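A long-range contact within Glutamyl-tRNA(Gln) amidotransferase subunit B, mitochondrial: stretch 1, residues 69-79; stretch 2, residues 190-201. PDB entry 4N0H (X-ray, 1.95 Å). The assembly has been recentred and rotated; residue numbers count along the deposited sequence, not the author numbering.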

# COMPACT_ATOMS: atom_id res chain seq x y z
N LEU B 69 4.95 21.29 11.48
CA LEU B 69 5.31 22.49 12.22
C LEU B 69 4.23 23.56 12.07
O LEU B 69 3.80 24.18 13.05
N PHE B 70 3.78 23.76 10.84
CA PHE B 70 2.75 24.74 10.54
C PHE B 70 1.46 24.38 11.26
O PHE B 70 0.82 25.24 11.86
N ALA B 71 1.09 23.11 11.22
CA ALA B 71 -0.12 22.66 11.91
C ALA B 71 -0.00 22.81 13.44
O ALA B 71 -0.99 23.08 14.12
N MET B 72 1.20 22.63 13.96
CA MET B 72 1.46 22.86 15.38
C MET B 72 1.19 24.32 15.77
O MET B 72 0.50 24.59 16.76
N LYS B 73 1.73 25.25 14.99
CA LYS B 73 1.58 26.67 15.28
C LYS B 73 0.11 27.08 15.29
O LYS B 73 -0.34 27.83 16.16
N LEU B 74 -0.66 26.55 14.34
CA LEU B 74 -2.08 26.85 14.27
C LEU B 74 -2.84 26.26 15.47
O LEU B 74 -3.68 26.93 16.05
N SER B 75 -2.54 25.01 15.82
CA SER B 75 -3.20 24.35 16.95
C SER B 75 -2.95 25.13 18.24
O SER B 75 -3.87 25.33 19.04
N LEU B 76 -1.72 25.57 18.43
CA LEU B 76 -1.34 26.32 19.62
C LEU B 76 -2.06 27.66 19.68
O LEU B 76 -2.55 28.07 20.73
N ALA B 77 -2.14 28.34 18.54
CA ALA B 77 -2.81 29.64 18.47
C ALA B 77 -4.29 29.52 18.79
O ALA B 77 -4.89 30.45 19.35
N LEU B 78 -4.89 28.39 18.44
CA LEU B 78 -6.32 28.16 18.66
C LEU B 78 -6.60 27.55 20.03
O LEU B 78 -7.75 27.51 20.48
N GLY B 79 -5.56 27.06 20.70
CA GLY B 79 -5.74 26.34 21.95
C GLY B 79 -6.31 24.95 21.72
O GLY B 79 -7.00 24.40 22.58
N LYS B 190 -10.68 37.48 10.90
CA LYS B 190 -9.67 37.22 11.92
C LYS B 190 -8.85 35.97 11.61
O LYS B 190 -7.65 35.92 11.86
N TYR B 191 -9.51 34.95 11.06
CA TYR B 191 -8.81 33.73 10.70
C TYR B 191 -7.77 34.01 9.61
O TYR B 191 -6.66 33.48 9.66
N GLN B 192 -8.14 34.84 8.64
CA GLN B 192 -7.22 35.28 7.60
C GLN B 192 -6.00 35.96 8.20
O GLN B 192 -4.87 35.62 7.87
N ASN B 193 -6.24 36.92 9.09
CA ASN B 193 -5.16 37.61 9.78
C ASN B 193 -4.25 36.67 10.57
O ASN B 193 -3.03 36.80 10.54
N LEU B 194 -4.86 35.71 11.25
CA LEU B 194 -4.12 34.73 12.05
C LEU B 194 -3.14 33.90 11.21
O LEU B 194 -1.96 33.79 11.55
N VAL B 195 -3.62 33.30 10.12
CA VAL B 195 -2.75 32.43 9.33
C VAL B 195 -1.60 33.21 8.70
O VAL B 195 -0.50 32.69 8.57
N ARG B 196 -1.86 34.46 8.34
CA ARG B 196 -0.82 35.33 7.79
C ARG B 196 0.18 35.73 8.88
O ARG B 196 1.38 35.79 8.64
N HIS B 197 -0.34 35.99 10.07
CA HIS B 197 0.49 36.38 11.20
C HIS B 197 1.39 35.23 11.66
O HIS B 197 2.52 35.44 12.09
N LEU B 198 0.88 34.00 11.55
CA LEU B 198 1.66 32.82 11.91
C LEU B 198 2.62 32.42 10.79
O LEU B 198 3.44 31.52 10.96
N HIS B 199 2.49 33.09 9.65
CA HIS B 199 3.30 32.80 8.46
C HIS B 199 3.11 31.38 7.94
O HIS B 199 4.08 30.73 7.55
N ILE B 200 1.87 30.90 7.92
CA ILE B 200 1.61 29.55 7.42
C ILE B 200 0.80 29.56 6.13
O ILE B 200 0.67 28.53 5.47
N SER B 201 0.26 30.72 5.77
CA SER B 201 -0.55 30.86 4.57
C SER B 201 -0.80 32.33 4.25
O SER B 201 -0.67 33.19 5.11

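Packing of helix 69-78 against residues 190-201, a helix and the turn that follows it; the helix axes run at 132° and approach to 10.8 Å, and the contact buries 496 Å² in all. Lys190 stays clear. Tyr191 (chi1 t) leaves its backbone sideways, but its ring reaches inward: OH lies 3.6 Å from Leu74 CD2 and CE1 4.1 Å from Leu74 CD1. Gln192 and Asn193 are out of reach. Leu194 points toward helix 69-78 and, as a t, p rotamer, touches three residues: CD1 lies 4.0 Å and CD2 4.3 Å from Ala77 CB, and CD2 is 3.9 Å from both Leu74 CD1 and Leu78 CD2. Leu74 (t, p) and Leu78 (m, t) start sideways, and their ends close the distance. Val195, Arg196 and His197 make no contact. Leu198 (m, t) points in, placing CD1 3.9 Å from Ala77 CB and 3.9 Å from Leu74 CA. Leu198 also supplies the polar partner: Lys73, its CA-to-CB bond toward stretch 2 and its side chain m, t, p, t with a bend at chi3, donates from NZ to Leu198 O at 3.0 Å, the one hydrogen bond across the stretches. At His199 the chain adopts positive phi in a Schellman motif, with Ile200 N bonded to Val195 O at 3.0 Å and a weak bond from His199 N to Arg196 O at 3.1 Å. The CA-to-CB bond of His199 (chi1 m) points sideways; contact is through the backbone, His199 O lying 3.8 Å from Phe70 CZ. Ile200 (p, t) then points in and has the largest covered area: CG2 sits over one face of the Phe70 ring (chi1 m), 4.0 Å from its centroid in a CH-pi contact, and CD1 lies 4.1 Å from Leu74 CB. Ser201 (t) makes no contact.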

# COMPACT_ATOMS: atom_id res chain seq x y z
CB LEU B 69 6.66 23.03 11.74
CG LEU B 69 7.14 24.34 12.38
CD1 LEU B 69 7.44 24.14 13.85
CD2 LEU B 69 8.36 24.88 11.64
CB PHE B 70 2.49 24.85 9.03
CG PHE B 70 3.51 25.68 8.29
CD1 PHE B 70 4.75 25.94 8.84
CD2 PHE B 70 3.21 26.20 7.04
CE1 PHE B 70 5.69 26.71 8.15
CE2 PHE B 70 4.14 26.97 6.34
CZ PHE B 70 5.38 27.22 6.90
CB ALA B 71 -0.46 21.23 11.54
CB MET B 72 2.90 22.49 15.74
CG MET B 72 3.03 21.10 16.34
SD MET B 72 2.09 20.97 17.87
CE MET B 72 2.60 19.36 18.43
CB LYS B 73 2.38 27.52 14.29
CG LYS B 73 3.87 27.22 14.29
CD LYS B 73 4.63 28.09 13.31
CE LYS B 73 4.75 29.52 13.81
NZ LYS B 73 5.48 30.39 12.84
CB LEU B 74 -2.69 26.34 12.96
CG LEU B 74 -4.19 26.63 12.83
CD1 LEU B 74 -4.47 28.14 12.90
CD2 LEU B 74 -4.73 26.03 11.54
CB SER B 75 -2.69 22.92 17.12
OG SER B 75 -2.86 22.17 15.94
CB LEU B 76 0.18 26.53 19.66
CG LEU B 76 1.00 25.28 19.98
CD1 LEU B 76 2.49 25.55 19.81
CD2 LEU B 76 0.71 24.81 21.40
CB ALA B 77 -2.60 30.26 17.10
CB LEU B 78 -6.88 27.23 17.58
CG LEU B 78 -6.80 27.69 16.13
CD1 LEU B 78 -7.26 26.56 15.22
CD2 LEU B 78 -7.62 28.96 15.89
CB LYS B 190 -10.29 37.11 13.32
CG LYS B 190 -9.26 36.96 14.43
CD LYS B 190 -9.90 36.96 15.82
CE LYS B 190 -10.65 38.24 16.09
NZ LYS B 190 -10.83 38.51 17.54
CB TYR B 191 -9.78 32.64 10.25
CG TYR B 191 -9.11 31.30 10.05
CD1 TYR B 191 -8.45 30.67 11.10
CD2 TYR B 191 -9.12 30.67 8.81
CE1 TYR B 191 -7.83 29.45 10.93
CE2 TYR B 191 -8.50 29.44 8.63
CZ TYR B 191 -7.86 28.84 9.70
OH TYR B 191 -7.24 27.62 9.54
CB GLN B 192 -7.91 36.26 6.64
CG GLN B 192 -8.74 35.61 5.55
CD GLN B 192 -9.27 36.62 4.56
OE1 GLN B 192 -10.14 37.43 4.88
NE2 GLN B 192 -8.72 36.60 3.35
CB ASN B 193 -5.71 38.69 10.70
CG ASN B 193 -5.73 40.04 10.05
OD1 ASN B 193 -6.62 40.35 9.25
ND2 ASN B 193 -4.74 40.87 10.37
CB LEU B 194 -5.07 33.81 12.81
CG LEU B 194 -4.38 32.75 13.67
CD1 LEU B 194 -3.68 33.40 14.86
CD2 LEU B 194 -5.36 31.68 14.14
CB VAL B 195 -3.53 31.62 8.25
CG1 VAL B 195 -4.61 30.77 8.90
CG2 VAL B 195 -4.13 32.53 7.20
CB ARG B 196 -1.43 36.58 7.16
CG ARG B 196 -2.32 36.29 5.95
CD ARG B 196 -3.04 37.56 5.48
NE ARG B 196 -2.09 38.59 5.07
CZ ARG B 196 -1.60 38.73 3.84
NH1 ARG B 196 -1.97 37.88 2.88
NH2 ARG B 196 -0.75 39.70 3.57
CB HIS B 197 -0.38 36.85 12.36
CG HIS B 197 0.38 37.46 13.49
ND1 HIS B 197 1.25 38.52 13.32
CD2 HIS B 197 0.42 37.16 14.81
CE1 HIS B 197 1.78 38.84 14.48
NE2 HIS B 197 1.29 38.03 15.41
CB LEU B 198 0.73 31.64 12.22
CG LEU B 198 -0.19 31.78 13.44
CD1 LEU B 198 -1.10 30.56 13.54
CD2 LEU B 198 0.63 31.95 14.71
CB HIS B 199 4.79 33.07 8.72
CG HIS B 199 5.10 34.48 9.10
ND1 HIS B 199 5.57 35.41 8.19
CD2 HIS B 199 5.01 35.13 10.29
CE1 HIS B 199 5.75 36.57 8.80
NE2 HIS B 199 5.42 36.42 10.08
CB ILE B 200 0.89 28.67 8.47
CG1 ILE B 200 -0.50 29.23 8.78
CG2 ILE B 200 1.73 28.55 9.73
CD1 ILE B 200 -1.30 28.37 9.74
CB SER B 201 -1.90 30.17 4.77
OG SER B 201 -2.71 30.32 3.62